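Local coordinates for protein Alp7A (PDB 5EC0) that binds adenine nucleotide as a bacterial actin-like cytoskeletal protein and probably assembles into filaments that segregate plasmids, at residues 160-163 with 164-167; 295-298 with 299-303; 315-318 with 319-322. One frame throughout, in Å; residues are numbered along the deposited sequence.

Contact 1 (160-163 with 164-167)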
ATOM      1  N   LEU A 160      -5.925  20.528  13.992  1.00 45.67           N
ATOM      2  CA  LEU A 160      -6.514  21.867  14.004  1.00 44.06           C
ATOM      3  C   LEU A 160      -7.990  21.815  13.672  1.00 41.98           C
ATOM      4  O   LEU A 160      -8.666  22.836  13.651  1.00 43.91           O
ATOM      5  CB  LEU A 160      -5.779  22.776  13.023  1.00 46.67           C
ATOM      6  CG  LEU A 160      -4.268  22.828  13.267  1.00 52.59           C
ATOM      7  CD1 LEU A 160      -3.560  23.530  12.116  1.00 53.77           C
ATOM      8  CD2 LEU A 160      -3.944  23.504  14.606  1.00 51.83           C
ATOM      9  N   THR A 161      -8.487  20.612  13.403  1.00 45.67           N
ATOM     10  CA  THR A 161      -9.911  20.411  13.156  1.00 47.66           C
ATOM     11  C   THR A 161     -10.721  20.795  14.407  1.00 48.89           C
ATOM     12  O   THR A 161     -10.558  20.197  15.470  1.00 49.01           O
ATOM     13  CB  THR A 161     -10.171  18.948  12.742  1.00 48.55           C
ATOM     14  OG1 THR A 161      -9.271  18.594  11.685  1.00 47.52           O
ATOM     15  CG2 THR A 161     -11.594  18.735  12.274  1.00 44.01           C
ATOM     16  N   LEU A 162     -11.562  21.821  14.289  1.00 55.49           N
ATOM     17  CA  LEU A 162     -12.388  22.289  15.406  1.00 61.40           C
ATOM     18  C   LEU A 162     -13.202  21.156  16.040  1.00 59.25           C
ATOM     19  O   LEU A 162     -13.845  20.377  15.337  1.00 60.32           O
ATOM     20  CB  LEU A 162     -13.329  23.406  14.950  1.00 66.21           C
ATOM     21  CG  LEU A 162     -12.794  24.827  14.719  1.00 71.24           C
ATOM     22  CD1 LEU A 162     -11.768  24.895  13.588  1.00 72.81           C
ATOM     23  CD2 LEU A 162     -13.957  25.776  14.439  1.00 70.88           C
ATOM     24  N   GLY A 163     -13.165  21.070  17.369  1.00 55.85           N
ATOM     25  CA  GLY A 163     -13.790  19.975  18.089  1.00 48.72           C
ATOM     26  C   GLY A 163     -12.838  18.883  18.549  1.00 59.57           C
ATOM     27  O   GLY A 163     -13.134  18.170  19.507  1.00 64.05           O
ATOM     28  N   LEU A 164     -11.697  18.747  17.870  1.00 52.53           N
ATOM     29  CA  LEU A 164     -10.724  17.689  18.172  1.00 46.15           C
ATOM     30  C   LEU A 164      -9.293  18.224  18.244  1.00 46.14           C
ATOM     31  O   LEU A 164      -8.333  17.478  18.069  1.00 45.76           O
ATOM     32  CB  LEU A 164     -10.799  16.578  17.124  1.00 46.95           C
ATOM     33  CG  LEU A 164     -12.096  15.771  17.097  1.00 56.36           C
ATOM     34  CD1 LEU A 164     -12.186  14.939  15.829  1.00 55.49           C
ATOM     35  CD2 LEU A 164     -12.214  14.888  18.338  1.00 57.68           C
ATOM     36  N   GLU A 165      -9.166  19.523  18.492  1.00 52.02           N
ATOM     37  CA  GLU A 165      -7.867  20.175  18.610  1.00 52.21           C
ATOM     38  C   GLU A 165      -7.025  19.627  19.757  1.00 48.81           C
ATOM     39  O   GLU A 165      -7.535  19.337  20.836  1.00 50.34           O
ATOM     40  CB  GLU A 165      -8.044  21.682  18.807  1.00 58.59           C
ATOM     41  CG  GLU A 165      -8.903  22.352  17.759  1.00 65.56           C
ATOM     42  CD  GLU A 165     -10.317  22.595  18.245  1.00 68.04           C
ATOM     43  OE1 GLU A 165     -10.903  21.678  18.859  1.00 62.80           O
ATOM     44  OE2 GLU A 165     -10.835  23.708  18.021  1.00 75.32           O
ATOM     45  N   LYS A 166      -5.727  19.507  19.503  1.00 47.54           N
ATOM     46  CA  LYS A 166      -4.727  19.189  20.523  1.00 46.54           C
ATOM     47  C   LYS A 166      -3.367  19.138  19.854  1.00 41.50           C
ATOM     48  O   LYS A 166      -3.280  18.980  18.637  1.00 38.51           O
ATOM     49  CB  LYS A 166      -5.011  17.847  21.221  1.00 46.31           C
ATOM     50  CG  LYS A 166      -4.963  16.634  20.299  1.00 42.00           C
ATOM     51  CD  LYS A 166      -4.916  15.322  21.082  1.00 42.87           C
ATOM     52  CE  LYS A 166      -6.240  15.042  21.788  1.00 45.18           C
ATOM     53  NZ  LYS A 166      -6.207  13.773  22.567  1.00 39.58           N
ATOM     54  N   GLU A 167      -2.313  19.270  20.649  1.00 42.92           N
ATOM     55  CA  GLU A 167      -0.980  18.883  20.203  1.00 48.78           C
ATOM     56  C   GLU A 167      -0.616  17.510  20.778  1.00 47.78           C
ATOM     57  O   GLU A 167      -0.547  17.317  21.997  1.00 48.83           O
ATOM     58  CB  GLU A 167       0.074  19.916  20.602  1.00 50.76           C
ATOM     59  CG  GLU A 167       1.402  19.693  19.903  1.00 50.61           C
ATOM     60  CD  GLU A 167       2.414  20.786  20.196  1.00 58.89           C
ATOM     61  OE1 GLU A 167       2.380  21.347  21.320  1.00 63.15           O
ATOM     62  OE2 GLU A 167       3.237  21.084  19.296  1.00 56.51           O
TER
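The carboxylate of Glu165 turns one face to the backbone of Leu162 and Gly163 and so lies against the bend of a type II beta turn that runs from Thr161 to Leu164. Leu162 CA sits beneath that face, 3.4 Å from Glu165 OE2, and the Gly163 amide approaches from the same side, well out of the carboxylate plane. Gly163 N reaches Glu165 OE1 at 2.8 Å, yet its N-H...O angle of 129° makes this a weak hydrogen bond. OE2 also meets the side chain of Leu162, at 4.0 Å from both CB and CG. Two torsions bring the group here: CG stands beside the backbone N (chi1 -54°), and the chain then bends at chi2 (100°), folding the carboxylate back over the turn while Glu165 CG rests 3.6 Å from Thr161 O. That carbonyl closes the turn by accepting from Leu164 N at 3.0 Å. Gly163 holds the third position with positive phi, where a side chain would be jammed against the preceding carbonyl. With an alanine here in place of Glu165, the Gly163 amide would probably lose its side-chain acceptor, and Leu162 CA the flat group that covers it. The turn belongs to the connection between the antiparallel strands 153-159 and 166-179, which a backbone bond of Lys166 with Val159 joins just beyond it. Thr161 OG1 is bonded to Arg55 O, and Leu160 packs on Leu57 and Ser59 of strand 56-62, the other neighbour of strand 153-159 in the sheet.

Contact 2 (295-298 with 299-303)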
ATOM      1  N   ILE A 295     -14.278  -2.234 -20.944  1.00 43.51           N
ATOM      2  CA  ILE A 295     -13.342  -2.285 -19.853  1.00 41.85           C
ATOM      3  C   ILE A 295     -12.579  -3.621 -19.786  1.00 40.40           C
ATOM      4  O   ILE A 295     -11.354  -3.616 -19.717  1.00 39.81           O
ATOM      5  CB  ILE A 295     -14.066  -2.000 -18.544  1.00 44.47           C
ATOM      6  CG1 ILE A 295     -14.574  -0.549 -18.571  1.00 47.50           C
ATOM      7  CG2 ILE A 295     -13.141  -2.233 -17.376  1.00 37.33           C
ATOM      8  CD1 ILE A 295     -15.270  -0.098 -17.327  1.00 40.94           C
ATOM      9  N   LYS A 296     -13.280  -4.753 -19.831  1.00 40.16           N
ATOM     10  CA  LYS A 296     -12.591  -6.046 -19.755  1.00 41.52           C
ATOM     11  C   LYS A 296     -11.618  -6.202 -20.917  1.00 40.56           C
ATOM     12  O   LYS A 296     -10.554  -6.793 -20.767  1.00 47.10           O
ATOM     13  CB  LYS A 296     -13.580  -7.218 -19.728  1.00 38.57           C
ATOM     14  CG  LYS A 296     -14.529  -7.167 -18.548  1.00 40.24           C
ATOM     15  CD  LYS A 296     -15.015  -8.534 -18.107  1.00 46.50           C
ATOM     16  CE  LYS A 296     -15.874  -8.406 -16.846  1.00 55.23           C
ATOM     17  NZ  LYS A 296     -16.109  -9.694 -16.129  1.00 57.46           N
ATOM     18  N   LYS A 297     -11.979  -5.644 -22.066  1.00 42.29           N
ATOM     19  CA  LYS A 297     -11.116  -5.685 -23.240  1.00 40.47           C
ATOM     20  C   LYS A 297      -9.835  -4.892 -22.985  1.00 48.86           C
ATOM     21  O   LYS A 297      -8.733  -5.387 -23.239  1.00 44.58           O
ATOM     22  CB  LYS A 297     -11.849  -5.149 -24.465  1.00 42.71           C
ATOM     23  CG  LYS A 297     -11.033  -5.144 -25.745  1.00 47.97           C
ATOM     24  CD  LYS A 297     -11.913  -4.798 -26.937  1.00 46.57           C
ATOM     25  CE  LYS A 297     -11.092  -4.445 -28.164  1.00 52.63           C
ATOM     26  NZ  LYS A 297     -11.970  -4.136 -29.332  1.00 57.38           N
ATOM     27  N   SER A 298      -9.977  -3.675 -22.464  1.00 40.61           N
ATOM     28  CA  SER A 298      -8.813  -2.860 -22.132  1.00 45.46           C
ATOM     29  C   SER A 298      -7.935  -3.499 -21.048  1.00 45.35           C
ATOM     30  O   SER A 298      -6.701  -3.430 -21.106  1.00 40.36           O
ATOM     31  CB  SER A 298      -9.246  -1.473 -21.677  1.00 51.43           C
ATOM     32  OG  SER A 298      -8.115  -0.644 -21.499  1.00 58.74           O
ATOM     33  N   LEU A 299      -8.568  -4.116 -20.057  1.00 40.09           N
ATOM     34  CA  LEU A 299      -7.821  -4.758 -18.989  1.00 33.71           C
ATOM     35  C   LEU A 299      -7.069  -5.982 -19.508  1.00 38.84           C
ATOM     36  O   LEU A 299      -5.989  -6.304 -19.014  1.00 43.22           O
ATOM     37  CB  LEU A 299      -8.744  -5.156 -17.844  1.00 33.06           C
ATOM     38  CG  LEU A 299      -9.313  -3.994 -17.025  1.00 41.46           C
ATOM     39  CD1 LEU A 299     -10.046  -4.509 -15.777  1.00 39.41           C
ATOM     40  CD2 LEU A 299      -8.211  -3.003 -16.641  1.00 37.93           C
ATOM     41  N   LYS A 300      -7.641  -6.662 -20.494  1.00 35.00           N
ATOM     42  CA  LYS A 300      -7.001  -7.856 -21.032  1.00 44.83           C
ATOM     43  C   LYS A 300      -5.745  -7.459 -21.791  1.00 45.56           C
ATOM     44  O   LYS A 300      -4.710  -8.115 -21.654  1.00 47.19           O
ATOM     45  CB  LYS A 300      -7.946  -8.643 -21.936  1.00 42.13           C
ATOM     46  CG  LYS A 300      -7.480 -10.082 -22.200  1.00 43.32           C
ATOM     47  CD  LYS A 300      -8.293 -10.738 -23.305  1.00 44.58           C
ATOM     48  CE  LYS A 300      -7.688 -12.066 -23.739  1.00 48.49           C
ATOM     49  NZ  LYS A 300      -8.429 -12.594 -24.914  1.00 58.03           N
ATOM     50  N   GLU A 301      -5.840  -6.384 -22.578  1.00 37.11           N
ATOM     51  CA  GLU A 301      -4.672  -5.793 -23.250  1.00 45.07           C
ATOM     52  C   GLU A 301      -3.532  -5.541 -22.273  1.00 42.95           C
ATOM     53  O   GLU A 301      -2.405  -5.996 -22.490  1.00 40.95           O
ATOM     54  CB  GLU A 301      -5.015  -4.460 -23.933  1.00 42.74           C
ATOM     55  CG  GLU A 301      -5.997  -4.524 -25.083  1.00 60.64           C
ATOM     56  CD  GLU A 301      -6.413  -3.137 -25.548  1.00 68.47           C
ATOM     57  OE1 GLU A 301      -5.622  -2.183 -25.354  1.00 71.37           O
ATOM     58  OE2 GLU A 301      -7.536  -3.000 -26.079  1.00 67.18           O
ATOM     59  N   TYR A 302      -3.839  -4.798 -21.210  1.00 35.15           N
ATOM     60  CA  TYR A 302      -2.856  -4.450 -20.199  1.00 37.92           C
ATOM     61  C   TYR A 302      -2.250  -5.706 -19.570  1.00 35.62           C
ATOM     62  O   TYR A 302      -1.038  -5.809 -19.414  1.00 42.24           O
ATOM     63  CB  TYR A 302      -3.484  -3.553 -19.114  1.00 39.96           C
ATOM     64  CG  TYR A 302      -2.474  -3.074 -18.093  1.00 39.81           C
ATOM     65  CD1 TYR A 302      -1.587  -2.040 -18.396  1.00 35.66           C
ATOM     66  CD2 TYR A 302      -2.389  -3.670 -16.832  1.00 39.23           C
ATOM     67  CE1 TYR A 302      -0.642  -1.602 -17.463  1.00 32.21           C
ATOM     68  CE2 TYR A 302      -1.450  -3.246 -15.897  1.00 35.17           C
ATOM     69  CZ  TYR A 302      -0.576  -2.211 -16.224  1.00 33.63           C
ATOM     70  OH  TYR A 302       0.362  -1.777 -15.320  1.00 30.97           O
ATOM     71  N   THR A 303      -3.102  -6.664 -19.228  1.00 38.10           N
ATOM     72  CA  THR A 303      -2.661  -7.912 -18.610  1.00 33.47           C
ATOM     73  C   THR A 303      -1.694  -8.676 -19.527  1.00 39.68           C
ATOM     74  O   THR A 303      -0.697  -9.244 -19.068  1.00 38.00           O
ATOM     75  CB  THR A 303      -3.880  -8.794 -18.246  1.00 31.37           C
ATOM     76  OG1 THR A 303      -4.711  -8.089 -17.314  1.00 33.02           O
ATOM     77  CG2 THR A 303      -3.449 -10.117 -17.620  1.00 30.88           C
TER
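Glu301 lies one helical turn beyond Lys297, and its side chain runs back along the backbone of the preceding turn. CB packs 3.4 Å from Ser298 O. CG stands beside the backbone N, anti to the carbonyl carbon (chi1 -65°), which brings it 3.4 Å from Lys297 O. CD is still within 4.0 Å of that same oxygen, and at the tip OE2 lies 3.9 Å from Lys297 O and 4.1 Å from Lys297 CG. The lysine goes off at an angle, extended from CG outward, so that Lys297 NZ and Glu301 OE2 remain 5.6 Å apart: opposite charges on one face of the helix, without a salt bridge.

The backbone underneath is regular alpha helix. Lys297 O accepts from Glu301 N, with a weak second bond from Lys300 N, and Ser298 O accepts from Tyr302 N. On the buried side Ile295 and Leu299 lie side by side and point the same way, CG2 of Ile295 touching CD1 of Leu299 at 4.2 Å. Leu299 O takes two bonds, from Thr303 N and from Thr303 OG1 at 2.8 Å, the donors coming from opposite faces of its carbonyl plane.

Helix 292-313 lies between other helices. Ser298 OG bonds His246 and Tyr302 meets Phe243 edge-to-face, both partners on helix 243-254, while Lys296 and Lys300 form salt bridges with Glu336 and Glu344 of helix 335-346.

Chemically, the contact divides by side: the apolar pair is buried, whereas at the surface Lys297 and Glu301 probably attract one another only loosely, so this pair is likely to add less to the turn than the main-chain bonds beneath it.

Contact 3 (315-318 with 319-322)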
ATOM      1  N   PRO A 315      14.391 -14.604 -17.026  1.00 65.79           N
ATOM      2  CA  PRO A 315      14.378 -15.614 -18.085  1.00 72.57           C
ATOM      3  C   PRO A 315      14.487 -17.022 -17.511  1.00 74.54           C
ATOM      4  O   PRO A 315      15.604 -17.491 -17.259  1.00 82.58           O
ATOM      5  CB  PRO A 315      15.611 -15.261 -18.930  1.00 75.16           C
ATOM      6  CG  PRO A 315      15.951 -13.847 -18.561  1.00 71.45           C
ATOM      7  CD  PRO A 315      15.562 -13.719 -17.124  1.00 66.38           C
ATOM      8  N   ALA A 316      13.344 -17.673 -17.301  1.00 69.27           N
ATOM      9  CA  ALA A 316      13.319 -19.047 -16.797  1.00 70.28           C
ATOM     10  C   ALA A 316      14.091 -19.982 -17.722  1.00 72.58           C
ATOM     11  O   ALA A 316      13.760 -20.110 -18.907  1.00 72.84           O
ATOM     12  CB  ALA A 316      11.885 -19.543 -16.633  1.00 66.21           C
ATOM     13  N   PRO A 317      15.139 -20.625 -17.182  1.00 70.88           N
ATOM     14  CA  PRO A 317      15.897 -21.597 -17.978  1.00 71.92           C
ATOM     15  C   PRO A 317      14.997 -22.773 -18.344  1.00 65.32           C
ATOM     16  O   PRO A 317      14.056 -23.099 -17.606  1.00 55.13           O
ATOM     17  CB  PRO A 317      17.043 -22.019 -17.046  1.00 70.16           C
ATOM     18  CG  PRO A 317      16.551 -21.715 -15.673  1.00 70.32           C
ATOM     19  CD  PRO A 317      15.638 -20.518 -15.800  1.00 66.80           C
ATOM     20  N   LYS A 318      15.273 -23.399 -19.480  1.00 58.34           N
ATOM     21  CA  LYS A 318      14.373 -24.410 -20.007  1.00 67.48           C
ATOM     22  C   LYS A 318      14.506 -25.748 -19.269  1.00 72.15           C
ATOM     23  O   LYS A 318      14.010 -26.771 -19.735  1.00 85.00           O
ATOM     24  CB  LYS A 318      14.628 -24.594 -21.502  1.00 77.29           C
ATOM     25  CG  LYS A 318      14.298 -23.359 -22.328  1.00 75.41           C
ATOM     26  CD  LYS A 318      15.415 -23.060 -23.317  1.00 78.82           C
ATOM     27  CE  LYS A 318      14.860 -22.802 -24.712  1.00 75.96           C
ATOM     28  NZ  LYS A 318      15.912 -22.357 -25.658  1.00 73.38           N
ATOM     29  N   ASP A 319      15.200 -25.748 -18.134  1.00 63.08           N
ATOM     30  CA  ASP A 319      15.210 -26.912 -17.252  1.00 69.92           C
ATOM     31  C   ASP A 319      14.585 -26.532 -15.904  1.00 74.53           C
ATOM     32  O   ASP A 319      14.710 -27.250 -14.909  1.00 72.40           O
ATOM     33  CB  ASP A 319      16.630 -27.458 -17.071  1.00 76.52           C
ATOM     34  CG  ASP A 319      17.513 -26.558 -16.215  1.00 79.86           C
ATOM     35  OD1 ASP A 319      17.327 -25.319 -16.222  1.00 77.27           O
ATOM     36  OD2 ASP A 319      18.408 -27.106 -15.535  1.00 84.72           O
ATOM     37  N   LYS A 320      13.906 -25.390 -15.884  1.00 70.19           N
ATOM     38  CA  LYS A 320      13.242 -24.939 -14.678  1.00 71.64           C
ATOM     39  C   LYS A 320      11.810 -24.544 -14.970  1.00 66.33           C
ATOM     40  O   LYS A 320      11.503 -23.997 -16.031  1.00 63.42           O
ATOM     41  CB  LYS A 320      13.987 -23.756 -14.044  1.00 74.26           C
ATOM     42  CG  LYS A 320      15.213 -24.149 -13.230  1.00 77.85           C
ATOM     43  CD  LYS A 320      15.458 -23.159 -12.095  1.00 75.37           C
ATOM     44  CE  LYS A 320      15.843 -23.882 -10.810  1.00 74.65           C
ATOM     45  NZ  LYS A 320      16.520 -22.986  -9.827  1.00 70.68           N
ATOM     46  N   VAL A 321      10.939 -24.846 -14.018  1.00 61.52           N
ATOM     47  CA  VAL A 321       9.579 -24.347 -14.024  1.00 49.59           C
ATOM     48  C   VAL A 321       9.457 -23.293 -12.930  1.00 50.14           C
ATOM     49  O   VAL A 321       9.698 -23.571 -11.754  1.00 40.49           O
ATOM     50  CB  VAL A 321       8.553 -25.475 -13.800  1.00 49.99           C
ATOM     51  CG1 VAL A 321       7.141 -24.934 -13.879  1.00 43.20           C
ATOM     52  CG2 VAL A 321       8.748 -26.585 -14.828  1.00 48.43           C
ATOM     53  N   TYR A 322       9.131 -22.073 -13.334  1.00 39.68           N
ATOM     54  CA  TYR A 322       8.792 -21.020 -12.392  1.00 37.01           C
ATOM     55  C   TYR A 322       7.297 -21.023 -12.107  1.00 38.11           C
ATOM     56  O   TYR A 322       6.495 -21.420 -12.952  1.00 44.30           O
ATOM     57  CB  TYR A 322       9.178 -19.648 -12.936  1.00 36.30           C
ATOM     58  CG  TYR A 322      10.647 -19.294 -12.914  1.00 44.72           C
ATOM     59  CD1 TYR A 322      11.593 -20.141 -12.347  1.00 42.70           C
ATOM     60  CD2 TYR A 322      11.089 -18.091 -13.466  1.00 41.41           C
ATOM     61  CE1 TYR A 322      12.937 -19.799 -12.341  1.00 43.68           C
ATOM     62  CE2 TYR A 322      12.421 -17.748 -13.464  1.00 38.18           C
ATOM     63  CZ  TYR A 322      13.343 -18.599 -12.902  1.00 39.36           C
ATOM     64  OH  TYR A 322      14.671 -18.242 -12.900  1.00 40.70           O
TER
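Pro317 O accepts the amide of Lys320 at 2.9 Å and thereby closes a type I beta turn, Pro317 to Lys320, in the connection that leads from helix 292-313 into strand 322-327. The bond is fairly straight at hydrogen (150°), but Lys320 N stands about 50° out of the carbonyl plane. Around it the Pro317 ring packs against the far limb of the turn: its CG touches CB and CG of Lys320, each at 3.7 Å, the two side chains crossing at a slant. From the bend itself, Asp319 OD1 comes within 3.4 Å of Pro317 CB; CG of Asp319 stands between its backbone N and carbonyl carbon (chi1 72°), which turns the carboxylate back toward the proline. The lysine's ammonium group reaches beyond the turn to a salt bridge with Asp207.

Where the connection meets the sheet, the buried Tyr322 ring packs on Asp207 and Val209 of strand 207-213, so that the exposed turn is tied to that strand. Over one face of the Tyr322 ring, Ala316 CB makes a CH-pi contact, 3.8 Å from the ring centroid, and Pro317 CD approaches Tyr322 OH to 3.8 Å.

Contacts 2 and 3 follow one another along the chain: 295-303 lies in helix 292-313, and the connection 315-322 carries the chain from that helix into strand 322-327, which ends just before the ADP-pocket residues Gly328 and Gly329. Their centres are 27 Å apart and their nearest atoms about 15 Å. Of the three, contact 2 comes near the nucleotide site: the Leu299 side chain is about 8 Å from the bound ADP, and that of Tyr302 about 6 Å from ADP-binding Gly215 and about 12 Å from the magnesium ion. Contact 1 lies across the centre of the chain, its centre 46 Å from that of contact 2 and 58 Å from that of contact 3, in a different sheet from the one holding strand 322-327.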